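Local coordinates for Rev protein (Borrelia burgdorferi, PDB 5EQZ) that is of unknown function but is probably a plasmid-encoded lipoprotein, built as an elongated, mostly helical rod, at residues Ile16-Met20 and Lys60-Leu64; Met20-Leu26 and Ser67-Lys71; Ala82-Glu87 and Ala130-Asp135; Lys92-Lys98 and Gly121-Ser127. One frame throughout, in Å; residues are numbered along the deposited sequence. Where two conformers were deposited one is given.

Contact 1: Ile16-Met20 and Lys60-Leu64; sequences IDSLM and KLLNL
Ile16 and Met20 lie opposite Leu61 and Leu64 on two nearly parallel helical segments, whose axes are 10.0 Å apart at closest approach and differ in direction by 16°. Ile16 reaches Leu61 with its longer branch: CD1 packs 3.7 Å from Leu61 CG, the two side chains crossing at about a right angle. The other branch, CG2, rests on the preceding residue, 3.8 Å from Lys60 O and close to Lys60 CB. With CG anti to the backbone N (chi1 170°), Leu64 sends CD1 onto the backbone of Met20, 3.7 Å from its CA, while CD2 meets Leu19 CD2 at 4.0 Å.

This packing joins helix 10-24 to the long helix 55-88 within a three-helix bundle. Helix 32-48 completes it, bringing Ile42 against both Leu19 and Leu64, and Leu49, in the loop after it, covers Ile16 and Leu61.

Towards the edge of the apolar strip, Met20 bends at both chi2 and chi3 and lays its CE methyl against the opposite main chain, 3.3 Å from Asn63 C, with Asn63 CB also alongside. Lys60 rises over this same margin: its CB touches Ile16, then turns at chi3 and chi4 carry NZ across to Asp17. The salt bridge, 3.0 Å from Lys60 NZ to Asp17 OD1, is weak as a hydrogen bond. Lys60 CE is almost as near to Asp17 OD1 as NZ is, and the pair lies on a partly exposed side of the contact.

Contact 2: Met20-Leu26 and Ser67-Lys71; sequences MEDVLAL and SFQDK
Leu26 CD1 and Val23 CG2 approach the Phe68 ring obliquely, with Leu26 CD1 4.1 Å from Phe68 CD1, and the amide nitrogen of Gln69 lies at the ring edge in its plane. The Phe68 side chain also touches Lys39 and Ile42 of helix 32-48. Val23 uses its other methyl for the helix backbone: CG1, anti to the backbone N (chi1 164°), sits 3.6 Å from Phe68 CA. Next to it Ser67 is flanked by sulfur and methyl groups, Met20 SD and Leu24 CD2 each 3.8 Å from its OG, which also makes a weak hydrogen bond back to Asn63 O.

Here the last turn of helix 10-24 runs out beside helix 55-88 in the N-terminal three-helix bundle, and Lys71 bridges to the exit. A bend at chi2 (-64°) folds its chain along Leu26 CB and brings NZ to two carbonyls. It bonds Leu26 O at 3.1 Å almost in line with the C=O bond, and Leu24 O at 3.2 Å from above the carbonyl plane. A water accepts from Lys71 NZ and donates to Leu24 O, doubling that link at 2.8 Å on each leg.

The ammonium thus has three acceptors, as many as it has protons. Its positive charge beside carbonyls at the C-terminal end of a helix is probably favourable, and the bonds tie two carbonyls of the departing chain to helix 55-88.

Contact 3: Ala82-Glu87 and Ala130-Asp135; sequences AKNTIE and AVEQID
Ile86 and Ile134 meet tip to tip, CD1 to CD1 at 4.0 Å, between helices 55-88 and 122-142, which run antiparallel (164° between the segments) in the C-terminal three-helix bundle of the protein. Both isoleucines have the same shape: the longer branch lies anti to the carbonyl carbon and extends outward, which brings the two terminal methyls together in the interface. Ile86 CD1 also packs on Ala130 CB at 3.8 Å, where the small alanine lets the methyl approach the opposite helix. Ile101 of helix 95-107 touches both Ile86 and Ala130 and supplies the third wall.

The CG2 methyls, anti to the backbone N, serve the flanks. That of Ile134 lies 3.9 Å from Lys83 CB, and that of Ile86 faces Val131 CG2. The same Val131 methyl is met by Glu87 CG at 3.8 Å. Glu87, extended beyond CG, crosses the valine at about a right angle, so the aliphatic part of an acidic side chain shields the apolar strip at its border.

Lys83 is the other shield. It runs out straight, each of its first three torsions near 180°, until an intermediate chi4 of 135° turns the ammonium towards Asp135; the two side chains cross at about a right angle. The resulting salt bridge is short: Lys83 NZ donates to Asp135 OD1 at 2.6 Å, on the syn lone pair, the side of OD2.

Contact 4: Lys92-Lys98 and Gly121-Ser127; sequences KDQDISK and GNGDKMS
Asp93 OD2 accepts a hydrogen bond from Gly123 N at 2.7 Å, with a nearly straight N-H...O angle of 165°. The donor nitrogen stands above the carboxylate plane, 38° out of it. The carboxylate lies over the opening turn of the other segment, and Asn122 N, though 3.0 Å from Asp93 OD2, points poorly for a bond. A CA-H...O contact adds to the backbone meeting, Gly123 CA standing 3.2 Å from Lys92 O. This closeness goes with the glycine having no side chain on the face it turns to Lys92.

The setting is the start of helix 122-142, with Gly121 at the N-cap position. It meets the turn that leads into helix 95-107, whose N-cap position is held by Gln94. A negative charge near the N-terminal end of a helix is probably favourable there, although the carboxylates of Asp93 and Asp124 also come near each other.

The remaining contacts are made largely by the methylene chains of two lysines. Lys92 passes over helix 122-142 with CD 3.4 Å from Asp124 OD1 and CE 3.1 Å from Ser127 OG, before a bend at chi4 directs NZ to Glu87 O. Lys98, extended beyond CG, lays CG 3.9 Å from Met126 SD, crossing it at about a right angle, and CE 3.8 Å from Asn122 CB; its NZ bonds Leu115 O. In return Met126, bent at chi3, tucks CE 3.4 Å from Lys98 O.

In the fold
Helix 55-88 runs through contacts 1, 2 and 3 and joins the two ends of the rod. All four contacts are only partly buried, setting buried apolar residues beside exposed or partly exposed polar ones. Contacts 1 and 2 follow one another along the same parallel helix pair, sharing Met20, whereas contact 3 pairs that helix with an antiparallel partner. Contacts 1 and 3 share a plan, an apolar core bordered by a lysine-aspartate salt bridge; contact 2 instead spends its lysine on main-chain carbonyls where a helix finishes. Contact 4, farthest from the chain's centre, relies more on backbone and polar groups. It touches contact 3 through Lys92 NZ and the main-chain O of Glu87, and through Ile86 and Ser127.

Contact 1: Ile16-Met20 and Lys60-Leu64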
loop_
_atom_site.group_PDB
_atom_site.type_symbol
_atom_site.label_atom_id
_atom_site.label_comp_id
_atom_site.label_asym_id
_atom_site.label_seq_id
_atom_site.Cartn_x
_atom_site.Cartn_y
_atom_site.Cartn_z
ATOM N N ILE A 16 6.297 10.213 -17.588
ATOM C CA ILE A 16 5.977 10.672 -16.244
ATOM C C ILE A 16 4.469 10.694 -16.041
ATOM O O ILE A 16 3.966 10.212 -15.018
ATOM C CB ILE A 16 6.605 12.052 -15.981
ATOM C CG1 ILE A 16 8.129 11.974 -16.085
ATOM C CG2 ILE A 16 6.188 12.587 -14.609
ATOM C CD1 ILE A 16 8.776 13.330 -16.124
ATOM N N ASP A 17 3.726 11.234 -17.018
ATOM C CA ASP A 17 2.271 11.343 -16.893
ATOM C C ASP A 17 1.632 9.982 -16.664
ATOM O O ASP A 17 0.758 9.832 -15.806
ATOM C CB ASP A 17 1.654 11.951 -18.152
ATOM C CG ASP A 17 1.959 13.426 -18.331
ATOM O OD1 ASP A 17 2.458 14.100 -17.402
ATOM O OD2 ASP A 17 1.662 13.908 -19.438
ATOM N N SER A 18 2.019 8.998 -17.475
ATOM C CA SER A 18 1.423 7.667 -17.375
ATOM C C SER A 18 1.679 7.065 -16.001
ATOM O O SER A 18 0.768 6.515 -15.372
ATOM C CB SER A 18 1.983 6.765 -18.474
ATOM O OG SER A 18 1.429 5.461 -18.399
ATOM N N LEU A 19 2.915 7.162 -15.517
ATOM C CA LEU A 19 3.222 6.651 -14.187
ATOM C C LEU A 19 2.471 7.431 -13.114
ATOM O O LEU A 19 2.003 6.840 -12.128
ATOM C CB LEU A 19 4.732 6.692 -13.961
ATOM C CG LEU A 19 5.302 5.998 -12.731
ATOM C CD1 LEU A 19 4.749 4.576 -12.603
ATOM C CD2 LEU A 19 6.835 5.972 -12.837
ATOM N N MET A 20 2.321 8.750 -13.298
ATOM C CA MET A 20 1.570 9.558 -12.343
ATOM C C MET A 20 0.114 9.074 -12.248
ATOM O O MET A 20 -0.440 8.943 -11.150
ATOM C CB MET A 20 1.602 11.042 -12.747
ATOM C CG MET A 20 0.712 11.922 -11.834
ATOM S SD MET A 20 1.306 12.054 -10.124
ATOM C CE MET A 20 2.188 13.563 -10.144
ATOM N N LYS A 60 7.327 18.050 -12.927
ATOM C CA LYS A 60 6.489 16.862 -13.074
ATOM C C LYS A 60 7.056 15.679 -12.301
ATOM O O LYS A 60 6.308 14.920 -11.668
ATOM C CB LYS A 60 6.326 16.507 -14.552
ATOM C CG LYS A 60 5.429 17.472 -15.294
ATOM C CD LYS A 60 5.522 17.314 -16.806
ATOM C CE LYS A 60 4.447 16.418 -17.355
ATOM N NZ LYS A 60 3.070 16.989 -17.140
ATOM N N LEU A 61 8.377 15.501 -12.348
ATOM C CA LEU A 61 9.021 14.436 -11.588
ATOM C C LEU A 61 8.860 14.648 -10.088
ATOM O O LEU A 61 8.624 13.690 -9.337
ATOM C CB LEU A 61 10.504 14.361 -11.948
ATOM C CG LEU A 61 10.877 13.488 -13.130
ATOM C CD1 LEU A 61 12.350 13.664 -13.437
ATOM C CD2 LEU A 61 10.544 12.032 -12.819
ATOM N N LEU A 62 8.997 15.890 -9.629
ATOM C CA LEU A 62 8.789 16.181 -8.213
ATOM C C LEU A 62 7.352 15.890 -7.797
ATOM O O LEU A 62 7.105 15.286 -6.739
ATOM C CB LEU A 62 9.155 17.638 -7.925
ATOM C CG LEU A 62 9.169 18.017 -6.444
ATOM C CD1 LEU A 62 10.176 17.157 -5.688
ATOM C CD2 LEU A 62 9.463 19.502 -6.252
ATOM N N ASN A 63 6.384 16.306 -8.616
ATOM C CA ASN A 63 4.995 15.976 -8.311
ATOM C C ASN A 63 4.783 14.470 -8.252
ATOM O O ASN A 63 4.054 13.974 -7.386
ATOM C CB ASN A 63 4.071 16.626 -9.342
ATOM C CG ASN A 63 4.063 18.139 -9.234
ATOM O OD1 ASN A 63 4.427 18.698 -8.200
ATOM N ND2 ASN A 63 3.632 18.813 -10.298
ATOM N N LEU A 64 5.412 13.722 -9.161
ATOM C CA LEU A 64 5.268 12.270 -9.165
ATOM C C LEU A 64 5.806 11.647 -7.879
ATOM O O LEU A 64 5.161 10.774 -7.283
ATOM C CB LEU A 64 5.966 11.688 -10.390
ATOM C CG LEU A 64 6.119 10.173 -10.436
ATOM C CD1 LEU A 64 4.755 9.490 -10.463
ATOM C CD2 LEU A 64 7.009 9.747 -11.619
#

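Contact 2: Met20-Leu26 and Ser67-Lys71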
loop_
_atom_site.group_PDB
_atom_site.type_symbol
_atom_site.label_atom_id
_atom_site.label_comp_id
_atom_site.label_asym_id
_atom_site.label_seq_id
_atom_site.Cartn_x
_atom_site.Cartn_y
_atom_site.Cartn_z
ATOM N N MET A 20 2.321 8.750 -13.298
ATOM C CA MET A 20 1.570 9.558 -12.343
ATOM C C MET A 20 0.114 9.074 -12.248
ATOM O O MET A 20 -0.440 8.943 -11.150
ATOM C CB MET A 20 1.602 11.042 -12.747
ATOM C CG MET A 20 0.712 11.922 -11.834
ATOM S SD MET A 20 1.306 12.054 -10.124
ATOM C CE MET A 20 2.188 13.563 -10.144
ATOM N N GLU A 21 -0.520 8.800 -13.394
ATOM C CA GLU A 21 -1.915 8.358 -13.364
ATOM C C GLU A 21 -2.052 7.025 -12.632
ATOM O O GLU A 21 -3.016 6.820 -11.881
ATOM C CB GLU A 21 -2.496 8.240 -14.777
ATOM C CG GLU A 21 -2.532 9.561 -15.604
ATOM C CD GLU A 21 -3.379 10.653 -14.971
ATOM O OE1 GLU A 21 -4.119 10.391 -13.996
ATOM O OE2 GLU A 21 -3.300 11.820 -15.427
ATOM N N ASP A 22 -1.082 6.126 -12.818
ATOM C CA ASP A 22 -1.090 4.851 -12.095
ATOM C C ASP A 22 -0.894 5.071 -10.599
ATOM O O ASP A 22 -1.582 4.445 -9.782
ATOM C CB ASP A 22 -0.003 3.920 -12.639
ATOM C CG ASP A 22 -0.350 3.316 -13.989
ATOM O OD1 ASP A 22 -1.541 3.124 -14.292
ATOM O OD2 ASP A 22 0.594 2.989 -14.734
ATOM N N VAL A 23 0.042 5.957 -10.219
ATOM C CA VAL A 23 0.300 6.245 -8.808
ATOM C C VAL A 23 -0.930 6.857 -8.151
ATOM O O VAL A 23 -1.281 6.515 -7.010
ATOM C CB VAL A 23 1.534 7.158 -8.673
ATOM C CG1 VAL A 23 1.613 7.812 -7.283
ATOM C CG2 VAL A 23 2.793 6.368 -8.973
ATOM N N LEU A 24 -1.632 7.737 -8.865
ATOM C CA LEU A 24 -2.816 8.371 -8.298
ATOM C C LEU A 24 -3.959 7.382 -8.081
ATOM O O LEU A 24 -4.872 7.687 -7.307
ATOM C CB LEU A 24 -3.288 9.516 -9.201
ATOM C CG LEU A 24 -2.364 10.736 -9.261
ATOM C CD1 LEU A 24 -2.920 11.755 -10.254
ATOM C CD2 LEU A 24 -2.166 11.358 -7.880
ATOM N N ALA A 25 -3.927 6.223 -8.735
ATOM C CA ALA A 25 -4.944 5.180 -8.559
ATOM C C ALA A 25 -4.626 4.210 -7.427
ATOM O O ALA A 25 -5.463 3.337 -7.125
ATOM C CB ALA A 25 -5.123 4.382 -9.854
ATOM N N LEU A 26 -3.451 4.329 -6.813
ATOM C CA LEU A 26 -3.130 3.543 -5.629
ATOM C C LEU A 26 -4.151 3.826 -4.533
ATOM O O LEU A 26 -4.562 4.975 -4.320
ATOM C CB LEU A 26 -1.723 3.887 -5.135
ATOM C CG LEU A 26 -0.532 3.343 -5.924
ATOM C CD1 LEU A 26 0.771 4.028 -5.475
ATOM C CD2 LEU A 26 -0.420 1.836 -5.811
ATOM N N SER A 67 3.391 12.643 -4.889
ATOM C CA SER A 67 2.138 11.882 -4.871
ATOM C C SER A 67 2.371 10.453 -4.415
ATOM O O SER A 67 1.562 9.898 -3.657
ATOM C CB SER A 67 1.490 11.890 -6.256
ATOM O OG SER A 67 0.948 13.173 -6.541
ATOM N N PHE A 68 3.468 9.838 -4.852
ATOM C CA PHE A 68 3.742 8.475 -4.409
ATOM C C PHE A 68 3.970 8.425 -2.906
ATOM O O PHE A 68 3.432 7.557 -2.213
ATOM C CB PHE A 68 4.952 7.890 -5.123
ATOM C CG PHE A 68 5.288 6.506 -4.644
ATOM C CD1 PHE A 68 4.587 5.414 -5.134
ATOM C CD2 PHE A 68 6.256 6.303 -3.678
ATOM C CE1 PHE A 68 4.861 4.129 -4.671
ATOM C CE2 PHE A 68 6.531 5.018 -3.204
ATOM C CZ PHE A 68 5.835 3.933 -3.713
ATOM N N GLN A 69 4.788 9.337 -2.379
ATOM C CA GLN A 69 5.027 9.329 -0.941
ATOM C C GLN A 69 3.733 9.529 -0.161
ATOM O O GLN A 69 3.565 8.959 0.926
ATOM C CB GLN A 69 6.065 10.393 -0.583
ATOM C CG GLN A 69 7.493 10.016 -0.999
ATOM C CD GLN A 69 7.991 8.713 -0.356
ATOM O OE1 GLN A 69 7.752 8.450 0.829
ATOM N NE2 GLN A 69 8.684 7.894 -1.146
ATOM N N ASP A 70 2.791 10.301 -0.701
ATOM C CA ASP A 70 1.533 10.493 0.014
ATOM C C ASP A 70 0.660 9.246 -0.051
ATOM O O ASP A 70 -0.014 8.902 0.932
ATOM C CB ASP A 70 0.790 11.695 -0.546
ATOM C CG ASP A 70 1.499 13.003 -0.253
ATOM O OD1 ASP A 70 2.324 13.070 0.692
ATOM O OD2 ASP A 70 1.224 13.973 -0.974
ATOM N N LYS A 71 0.657 8.556 -1.194
ATOM C CA LYS A 71 -0.030 7.266 -1.274
ATOM C C LYS A 71 0.626 6.244 -0.353
ATOM O O LYS A 71 -0.067 5.451 0.299
ATOM C CB LYS A 71 -0.040 6.750 -2.712
ATOM C CG LYS A 71 -0.915 7.583 -3.644
ATOM C CD LYS A 71 -2.385 7.527 -3.245
ATOM C CE LYS A 71 -3.224 8.535 -4.032
ATOM N NZ LYS A 71 -4.630 8.084 -4.175
HETATM O O HOH W 1 -5.436 10.101 -5.983
#

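Contact 3: Ala82-Glu87 and Ala130-Asp135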
loop_
_atom_site.group_PDB
_atom_site.type_symbol
_atom_site.label_atom_id
_atom_site.label_comp_id
_atom_site.label_asym_id
_atom_site.label_seq_id
_atom_site.Cartn_x
_atom_site.Cartn_y
_atom_site.Cartn_z
ATOM N N ALA A 82 -5.256 -0.999 10.906
ATOM C CA ALA A 82 -5.919 -2.303 10.881
ATOM C C ALA A 82 -5.263 -3.271 11.864
ATOM O O ALA A 82 -5.955 -4.035 12.560
ATOM C CB ALA A 82 -5.900 -2.875 9.459
ATOM N N LYS A 83 -3.927 -3.246 11.940
ATOM C CA LYS A 83 -3.205 -4.125 12.857
ATOM C C LYS A 83 -3.595 -3.836 14.297
ATOM O O LYS A 83 -3.909 -4.751 15.073
ATOM C CB LYS A 83 -1.696 -3.940 12.677
ATOM C CG LYS A 83 -0.857 -4.645 13.751
ATOM C CD LYS A 83 0.604 -4.205 13.673
ATOM C CE LYS A 83 1.423 -4.845 14.775
ATOM N NZ LYS A 83 2.715 -5.380 14.268
ATOM N N ASN A 84 -3.585 -2.557 14.670
ATOM C CA ASN A 84 -3.928 -2.173 16.032
ATOM C C ASN A 84 -5.347 -2.611 16.381
ATOM O O ASN A 84 -5.581 -3.244 17.422
ATOM C CB ASN A 84 -3.762 -0.663 16.181
ATOM C CG ASN A 84 -4.050 -0.195 17.577
ATOM O OD1 ASN A 84 -3.258 -0.423 18.492
ATOM N ND2 ASN A 84 -5.193 0.456 17.761
ATOM N N THR A 85 -6.310 -2.281 15.517
ATOM C CA THR A 85 -7.699 -2.681 15.733
ATOM C C THR A 85 -7.831 -4.186 15.917
ATOM O O THR A 85 -8.479 -4.646 16.860
ATOM C CB THR A 85 -8.561 -2.224 14.558
ATOM O OG1 THR A 85 -8.525 -0.793 14.484
ATOM C CG2 THR A 85 -9.998 -2.691 14.745
ATOM N N ILE A 86 -7.239 -4.971 15.013
ATOM C CA ILE A 86 -7.367 -6.428 15.108
ATOM C C ILE A 86 -6.785 -6.926 16.420
ATOM O O ILE A 86 -7.385 -7.763 17.108
ATOM C CB ILE A 86 -6.690 -7.107 13.903
ATOM C CG1 ILE A 86 -7.475 -6.831 12.613
ATOM C CG2 ILE A 86 -6.501 -8.592 14.145
ATOM C CD1 ILE A 86 -6.745 -7.275 11.352
ATOM N N GLU A 87 -5.613 -6.410 16.800
ATOM C CA GLU A 87 -4.998 -6.837 18.056
ATOM C C GLU A 87 -5.879 -6.532 19.255
ATOM O O GLU A 87 -5.914 -7.314 20.214
ATOM C CB GLU A 87 -3.639 -6.165 18.234
ATOM C CG GLU A 87 -2.551 -6.714 17.344
ATOM C CD GLU A 87 -1.250 -5.975 17.524
ATOM O OE1 GLU A 87 -1.286 -4.812 17.987
ATOM O OE2 GLU A 87 -0.194 -6.561 17.210
ATOM N N ALA A 130 -3.796 -12.577 10.484
ATOM C CA ALA A 130 -3.948 -11.234 9.927
ATOM C C ALA A 130 -2.772 -10.341 10.302
ATOM O O ALA A 130 -2.242 -9.610 9.451
ATOM C CB ALA A 130 -5.266 -10.621 10.407
ATOM N N VAL A 131 -2.333 -10.395 11.564
ATOM C CA VAL A 131 -1.240 -9.524 11.987
ATOM C C VAL A 131 0.068 -9.945 11.328
ATOM O O VAL A 131 0.897 -9.101 10.973
ATOM C CB VAL A 131 -1.131 -9.502 13.521
ATOM C CG1 VAL A 131 0.220 -8.940 13.958
ATOM C CG2 VAL A 131 -2.262 -8.676 14.111
ATOM N N GLU A 132 0.278 -11.255 11.146
ATOM C CA GLU A 132 1.512 -11.716 10.515
ATOM C C GLU A 132 1.579 -11.263 9.060
ATOM O O GLU A 132 2.643 -10.837 8.585
ATOM C CB GLU A 132 1.634 -13.241 10.632
ATOM N N GLN A 133 0.445 -11.299 8.352
ATOM C CA GLN A 133 0.424 -10.820 6.972
ATOM C C GLN A 133 0.593 -9.308 6.896
ATOM O O GLN A 133 1.323 -8.803 6.033
ATOM C CB GLN A 133 -0.874 -11.237 6.290
ATOM C CG GLN A 133 -0.971 -12.704 5.993
ATOM C CD GLN A 133 -2.041 -12.981 4.964
ATOM O OE1 GLN A 133 -1.958 -12.509 3.837
ATOM N NE2 GLN A 133 -3.074 -13.716 5.357
ATOM N N ILE A 134 -0.081 -8.569 7.781
ATOM C CA ILE A 134 0.042 -7.112 7.775
ATOM C C ILE A 134 1.478 -6.699 8.072
ATOM O O ILE A 134 2.010 -5.752 7.470
ATOM C CB ILE A 134 -0.955 -6.499 8.776
ATOM C CG1 ILE A 134 -2.386 -6.625 8.244
ATOM C CG2 ILE A 134 -0.616 -5.040 9.093
ATOM C CD1 ILE A 134 -3.452 -6.265 9.272
ATOM N N ASP A 135 2.137 -7.416 8.987
ATOM C CA ASP A 135 3.523 -7.116 9.324
ATOM C C ASP A 135 4.441 -7.328 8.134
ATOM O O ASP A 135 5.375 -6.546 7.919
ATOM C CB ASP A 135 3.993 -7.985 10.490
ATOM C CG ASP A 135 3.544 -7.461 11.832
ATOM O OD1 ASP A 135 3.133 -6.285 11.896
ATOM O OD2 ASP A 135 3.630 -8.222 12.831
#

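Contact 4: Lys92-Lys98 and Gly121-Ser127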
loop_
_atom_site.group_PDB
_atom_site.type_symbol
_atom_site.label_atom_id
_atom_site.label_comp_id
_atom_site.label_asym_id
_atom_site.label_seq_id
_atom_site.Cartn_x
_atom_site.Cartn_y
_atom_site.Cartn_z
ATOM N N LYS A 92 -12.453 -12.472 20.759
ATOM C CA LYS A 92 -12.132 -12.705 19.353
ATOM C C LYS A 92 -12.845 -13.921 18.777
ATOM O O LYS A 92 -12.950 -14.033 17.551
ATOM C CB LYS A 92 -10.621 -12.867 19.169
ATOM C CG LYS A 92 -9.809 -11.595 19.390
ATOM C CD LYS A 92 -8.353 -11.827 19.010
ATOM C CE LYS A 92 -7.546 -10.526 18.916
ATOM N NZ LYS A 92 -7.631 -9.687 20.136
ATOM N N ASP A 93 -13.345 -14.835 19.609
ATOM C CA ASP A 93 -14.017 -15.988 19.035
ATOM C C ASP A 93 -15.496 -15.750 18.777
ATOM O O ASP A 93 -16.144 -16.608 18.177
ATOM C CB ASP A 93 -13.824 -17.225 19.909
ATOM C CG ASP A 93 -12.371 -17.598 20.056
ATOM O OD1 ASP A 93 -11.807 -17.354 21.142
ATOM O OD2 ASP A 93 -11.782 -18.083 19.066
ATOM N N GLN A 94 -16.042 -14.607 19.183
ATOM C CA GLN A 94 -17.418 -14.292 18.824
ATOM C C GLN A 94 -17.547 -14.126 17.314
ATOM O O GLN A 94 -16.638 -13.616 16.644
ATOM C CB GLN A 94 -17.889 -13.012 19.515
ATOM C CG GLN A 94 -17.836 -13.054 21.041
ATOM C CD GLN A 94 -18.668 -14.187 21.629
ATOM O OE1 GLN A 94 -19.890 -14.172 21.540
ATOM N NE2 GLN A 94 -18.012 -15.166 22.240
ATOM N N ASP A 95 -18.699 -14.550 16.784
ATOM C CA ASP A 95 -18.995 -14.367 15.362
ATOM C C ASP A 95 -18.693 -12.945 14.914
ATOM O O ASP A 95 -18.037 -12.732 13.883
ATOM C CB ASP A 95 -20.464 -14.694 15.067
ATOM C CG ASP A 95 -20.740 -16.190 14.967
ATOM O OD1 ASP A 95 -19.811 -16.995 15.195
ATOM O OD2 ASP A 95 -21.905 -16.553 14.661
ATOM N N ILE A 96 -19.172 -11.953 15.678
ATOM C CA ILE A 96 -18.991 -10.556 15.283
ATOM C C ILE A 96 -17.509 -10.193 15.237
ATOM O O ILE A 96 -17.057 -9.472 14.335
ATOM C CB ILE A 96 -19.770 -9.632 16.236
ATOM C CG1 ILE A 96 -21.264 -9.964 16.197
ATOM C CG2 ILE A 96 -19.555 -8.183 15.877
ATOM C CD1 ILE A 96 -22.083 -9.264 17.285
ATOM N N SER A 97 -16.728 -10.685 16.205
ATOM C CA SER A 97 -15.296 -10.391 16.238
ATOM C C SER A 97 -14.561 -11.023 15.061
ATOM O O SER A 97 -13.639 -10.417 14.503
ATOM C CB SER A 97 -14.699 -10.872 17.560
ATOM O OG SER A 97 -15.329 -10.259 18.675
ATOM N N LYS A 98 -14.942 -12.248 14.679
ATOM C CA LYS A 98 -14.318 -12.909 13.535
ATOM C C LYS A 98 -14.564 -12.146 12.239
ATOM O O LYS A 98 -13.633 -11.932 11.444
ATOM C CB LYS A 98 -14.834 -14.341 13.410
ATOM C CG LYS A 98 -14.322 -15.307 14.457
ATOM C CD LYS A 98 -14.987 -16.662 14.193
ATOM C CE LYS A 98 -14.705 -17.665 15.263
ATOM N NZ LYS A 98 -15.462 -18.917 14.964
ATOM N N GLY A 121 -10.591 -21.042 19.859
ATOM C CA GLY A 121 -9.408 -20.317 19.432
ATOM C C GLY A 121 -9.359 -19.925 17.970
ATOM O O GLY A 121 -8.304 -19.474 17.502
ATOM N N ASN A 122 -10.459 -20.076 17.231
ATOM C CA ASN A 122 -10.465 -19.659 15.836
ATOM C C ASN A 122 -10.283 -18.151 15.702
ATOM O O ASN A 122 -9.754 -17.676 14.687
ATOM C CB ASN A 122 -11.760 -20.108 15.156
ATOM C CG ASN A 122 -11.624 -21.470 14.494
ATOM O OD1 ASN A 122 -10.574 -22.111 14.582
ATOM N ND2 ASN A 122 -12.687 -21.927 13.843
ATOM N N GLY A 123 -10.705 -17.382 16.707
ATOM C CA GLY A 123 -10.563 -15.936 16.617
ATOM C C GLY A 123 -9.127 -15.485 16.810
ATOM O O GLY A 123 -8.589 -14.727 15.991
ATOM N N ASP A 124 -8.493 -15.928 17.909
ATOM C CA ASP A 124 -7.082 -15.624 18.133
ATOM C C ASP A 124 -6.223 -16.135 16.991
ATOM O O ASP A 124 -5.168 -15.564 16.710
ATOM C CB ASP A 124 -6.588 -16.231 19.446
ATOM C CG ASP A 124 -6.981 -15.413 20.667
ATOM O OD1 ASP A 124 -6.639 -14.212 20.723
ATOM O OD2 ASP A 124 -7.607 -15.981 21.587
ATOM N N LYS A 125 -6.648 -17.215 16.336
ATOM C CA LYS A 125 -5.888 -17.734 15.209
ATOM C C LYS A 125 -6.057 -16.853 13.974
ATOM O O LYS A 125 -5.081 -16.580 13.264
ATOM C CB LYS A 125 -6.315 -19.167 14.926
ATOM C CG LYS A 125 -6.094 -19.640 13.519
ATOM C CD LYS A 125 -6.322 -21.147 13.452
ATOM C CE LYS A 125 -5.710 -21.745 12.205
ATOM N NZ LYS A 125 -4.294 -22.136 12.435
ATOM N N MET A 126 -7.286 -16.415 13.691
ATOM C CA MET A 126 -7.478 -15.427 12.634
ATOM C C MET A 126 -6.708 -14.146 12.931
ATOM O O MET A 126 -6.068 -13.576 12.042
ATOM C CB MET A 126 -8.957 -15.106 12.447
ATOM C CG MET A 126 -9.774 -16.163 11.743
ATOM S SD MET A 126 -11.481 -15.579 11.805
ATOM C CE MET A 126 -11.444 -14.364 10.514
ATOM N N SER A 127 -6.768 -13.674 14.176
ATOM C CA SER A 127 -6.022 -12.484 14.563
ATOM C C SER A 127 -4.535 -12.649 14.257
ATOM O O SER A 127 -3.921 -11.796 13.596
ATOM C CB SER A 127 -6.244 -12.205 16.046
ATOM O OG SER A 127 -5.830 -10.895 16.370
#